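Putative uncharacterized protein Smu.1393c (PDB 4L9A) probably hydrolyses carboxylic esters, as a member of the alpha/beta hydrolase fold, with a natural substrate not established. Local coordinates at residues Gly51-Ala56 with Gln193-Tyr198. Numbering follows the deposited sequence.
Sequences GFFSTA and QLWRGY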
ATOM      1  N   GLY A  51       8.088  -3.756  -2.840  1.00 35.49           N
ATOM      2  CA  GLY A  51       8.885  -4.324  -1.775  1.00 30.90           C
ATOM      3  C   GLY A  51       8.516  -5.775  -1.625  1.00 26.09           C
ATOM      4  O   GLY A  51       7.629  -6.254  -2.321  1.00 26.52           O
ATOM      5  N   PHE A  52       9.198  -6.465  -0.715  1.00 26.52           N
ATOM      6  CA  PHE A  52       9.036  -7.903  -0.557  1.00 26.79           C
ATOM      7  C   PHE A  52       8.291  -8.242   0.720  1.00 27.72           C
ATOM      8  O   PHE A  52       7.993  -9.403   0.963  1.00 24.12           O
ATOM      9  CB  PHE A  52      10.398  -8.614  -0.516  1.00 22.55           C
ATOM     10  CG  PHE A  52      11.179  -8.524  -1.792  1.00 34.20           C
ATOM     11  CD1 PHE A  52      10.567  -8.139  -2.975  1.00 29.62           C
ATOM     12  CD2 PHE A  52      12.535  -8.837  -1.805  1.00 35.29           C
ATOM     13  CE1 PHE A  52      11.295  -8.050  -4.146  1.00 36.54           C
ATOM     14  CE2 PHE A  52      13.267  -8.760  -2.973  1.00 38.41           C
ATOM     15  CZ  PHE A  52      12.651  -8.362  -4.147  1.00 36.82           C
ATOM     16  N   PHE A  53       8.011  -7.246   1.555  1.00 25.96           N
ATOM     17  CA  PHE A  53       7.307  -7.526   2.803  1.00 27.68           C
ATOM     18  C   PHE A  53       5.879  -8.025   2.547  1.00 23.47           C
ATOM     19  O   PHE A  53       5.209  -7.566   1.631  1.00 22.54           O
ATOM     20  CB  PHE A  53       7.236  -6.282   3.684  1.00 26.50           C
ATOM     21  CG  PHE A  53       8.566  -5.634   3.943  1.00 29.08           C
ATOM     22  CD1 PHE A  53       9.570  -6.318   4.601  1.00 24.52           C
ATOM     23  CD2 PHE A  53       8.799  -4.327   3.540  1.00 29.93           C
ATOM     24  CE1 PHE A  53      10.789  -5.715   4.851  1.00 26.78           C
ATOM     25  CE2 PHE A  53      10.028  -3.708   3.785  1.00 30.25           C
ATOM     26  CZ  PHE A  53      11.016  -4.400   4.439  1.00 25.44           C
ATOM     27  N   SER A  54       5.406  -8.941   3.382  1.00 20.87           N
ATOM     28  CA  SER A  54       4.003  -9.354   3.309  1.00 20.51           C
ATOM     29  C   SER A  54       3.169  -8.241   3.924  1.00 23.27           C
ATOM     30  O   SER A  54       3.627  -7.549   4.832  1.00 25.25           O
ATOM     31  CB  SER A  54       3.769 -10.682   4.052  1.00 18.73           C
ATOM     32  OG  SER A  54       2.462 -11.174   3.799  1.00 21.50           O
ATOM     33  N   THR A  55       1.944  -8.069   3.441  1.00 24.83           N
ATOM     34  CA  THR A  55       1.205  -6.830   3.707  1.00 25.59           C
ATOM     35  C   THR A  55       0.721  -6.722   5.147  1.00 27.33           C
ATOM     36  O   THR A  55       0.833  -5.659   5.765  1.00 22.40           O
ATOM     37  CB  THR A  55       0.057  -6.645   2.708  1.00 23.18           C
ATOM     38  OG1 THR A  55       0.618  -6.474   1.401  1.00 19.57           O
ATOM     39  CG2 THR A  55      -0.801  -5.417   3.056  1.00 20.14           C
ATOM     40  N   ALA A  56       0.216  -7.818   5.706  1.00 25.72           N
ATOM     41  CA  ALA A  56      -0.215  -7.790   7.095  1.00 28.22           C
ATOM     42  C   ALA A  56       0.944  -7.435   8.041  1.00 28.08           C
ATOM     43  O   ALA A  56       0.756  -6.688   9.007  1.00 26.86           O
ATOM     44  CB  ALA A  56      -0.849  -9.129   7.491  1.00 28.60           C
ATOM     45  N   GLN A 193       9.228 -11.175  12.259  1.00 36.18           N
ATOM     46  CA  GLN A 193       8.170 -11.695  11.402  1.00 32.02           C
ATOM     47  C   GLN A 193       8.189 -10.930  10.067  1.00 32.28           C
ATOM     48  O   GLN A 193       8.202 -11.531   8.996  1.00 29.63           O
ATOM     49  CB  GLN A 193       6.805 -11.605  12.103  1.00 36.21           C
ATOM     50  CG  GLN A 193       5.701 -12.438  11.441  1.00 40.99           C
ATOM     51  CD  GLN A 193       6.001 -13.944  11.448  1.00 46.39           C
ATOM     52  OE1 GLN A 193       6.483 -14.485  12.442  1.00 45.96           O
ATOM     53  NE2 GLN A 193       5.719 -14.616  10.331  1.00 41.95           N
ATOM     54  N   LEU A 194       8.231  -9.604  10.136  1.00 26.79           N
ATOM     55  CA  LEU A 194       8.372  -8.790   8.930  1.00 25.87           C
ATOM     56  C   LEU A 194       9.496  -9.331   8.042  1.00 25.04           C
ATOM     57  O   LEU A 194       9.319  -9.497   6.837  1.00 25.75           O
ATOM     58  CB  LEU A 194       8.671  -7.334   9.292  1.00 27.21           C
ATOM     59  CG  LEU A 194       8.764  -6.334   8.131  1.00 29.94           C
ATOM     60  CD1 LEU A 194       7.398  -6.122   7.494  1.00 26.07           C
ATOM     61  CD2 LEU A 194       9.337  -4.989   8.625  1.00 23.38           C
ATOM     62  N   TRP A 195      10.653  -9.614   8.630  1.00 24.13           N
ATOM     63  CA  TRP A 195      11.783 -10.043   7.813  1.00 30.02           C
ATOM     64  C   TRP A 195      11.696 -11.510   7.370  1.00 29.56           C
ATOM     65  O   TRP A 195      12.290 -11.887   6.359  1.00 30.19           O
ATOM     66  CB  TRP A 195      13.128  -9.679   8.465  1.00 33.93           C
ATOM     67  CG  TRP A 195      13.354  -8.188   8.360  1.00 30.56           C
ATOM     68  CD1 TRP A 195      13.116  -7.256   9.319  1.00 30.43           C
ATOM     69  CD2 TRP A 195      13.763  -7.469   7.189  1.00 29.34           C
ATOM     70  NE1 TRP A 195      13.384  -5.993   8.827  1.00 30.80           N
ATOM     71  CE2 TRP A 195      13.790  -6.103   7.523  1.00 28.26           C
ATOM     72  CE3 TRP A 195      14.138  -7.854   5.893  1.00 28.25           C
ATOM     73  CZ2 TRP A 195      14.164  -5.114   6.607  1.00 32.60           C
ATOM     74  CZ3 TRP A 195      14.511  -6.877   4.988  1.00 33.46           C
ATOM     75  CH2 TRP A 195      14.525  -5.521   5.350  1.00 28.51           C
ATOM     76  N   ARG A 196      10.945 -12.326   8.104  1.00 25.30           N
ATOM     77  CA  ARG A 196      10.698 -13.695   7.649  1.00 32.70           C
ATOM     78  C   ARG A 196       9.963 -13.676   6.308  1.00 30.90           C
ATOM     79  O   ARG A 196      10.266 -14.460   5.423  1.00 28.69           O
ATOM     80  CB  ARG A 196       9.913 -14.506   8.680  1.00 35.52           C
ATOM     81  CG  ARG A 196      10.737 -14.955   9.859  1.00 40.87           C
ATOM     82  CD  ARG A 196       9.950 -15.877  10.784  1.00 36.29           C
ATOM     83  NE  ARG A 196      10.718 -16.152  12.000  1.00 43.07           N
ATOM     84  CZ  ARG A 196      10.427 -15.654  13.198  1.00 43.60           C
ATOM     85  NH1 ARG A 196       9.365 -14.862  13.355  1.00 37.68           N
ATOM     86  NH2 ARG A 196      11.195 -15.952  14.241  1.00 40.61           N
ATOM     87  N   GLY A 197       9.009 -12.764   6.153  1.00 26.74           N
ATOM     88  CA  GLY A 197       8.299 -12.638   4.890  1.00 24.54           C
ATOM     89  C   GLY A 197       9.179 -12.135   3.753  1.00 30.50           C
ATOM     90  O   GLY A 197       9.155 -12.668   2.638  1.00 23.97           O
ATOM     91  N   TYR A 198       9.950 -11.088   4.032  1.00 23.16           N
ATOM     92  CA  TYR A 198      10.928 -10.592   3.071  1.00 25.02           C
ATOM     93  C   TYR A 198      11.831 -11.719   2.584  1.00 25.12           C
ATOM     94  O   TYR A 198      12.026 -11.905   1.381  1.00 26.82           O
ATOM     95  CB  TYR A 198      11.793  -9.505   3.719  1.00 31.28           C
ATOM     96  CG  TYR A 198      12.789  -8.879   2.772  1.00 31.07           C
ATOM     97  CD1 TYR A 198      13.975  -9.519   2.462  1.00 32.65           C
ATOM     98  CD2 TYR A 198      12.532  -7.648   2.181  1.00 31.79           C
ATOM     99  CE1 TYR A 198      14.882  -8.951   1.593  1.00 30.53           C
ATOM    100  CE2 TYR A 198      13.429  -7.073   1.314  1.00 30.64           C
ATOM    101  CZ  TYR A 198      14.601  -7.726   1.024  1.00 31.06           C
ATOM    102  OH  TYR A 198      15.504  -7.158   0.163  1.00 33.68           O
TER
HETATM  103  O   HOH W   1       6.868  -9.688   5.775  1.00 23.84           O
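Leu194 O accepts the N-H of Tyr198, one helical turn on, and an O-H of a water 2.7 Å away. That water in turn accepts from Ser54 N at 2.9 Å, so it joins helix 188-206 to the loop between strand 43-47 and helix 55-58; no direct hydrogen bond links residues 51-56 with 193-198. In the alpha/beta hydrolase fold, the loop after this strand commonly helps form the oxyanion hole, and helix 188-206 belongs to the insertion between strands 134-141 and 235-239, the usual place of a cap.

Next to the water bridge is an aromatic cluster of Phe52, Phe53, Trp195 and Tyr198. Phe53 turns its CE1-CZ edge onto the six-membered ring of Trp195 in a T-shaped (edge-to-face) pair, planes at 85° and centroids 5.0 Å apart. The indole N-H is itself hydrogen-bonded, NE1 to Ser182 OG of helix 171-185. Leu194 CD2 lies over one face of the Phe53 ring, and Leu194 CG and CD1 both reach Phe53 CD1 at 3.6 Å.

With CG anti to its backbone N (chi1 -177°), Tyr198 holds its ring between Trp195 and Phe52. Trp195 CZ3 is over the centre of one face. On the opposite face Phe52 CD2 lies toward the rim, 3.7 Å from Tyr198 CZ, with the two ring planes inclined at 46°.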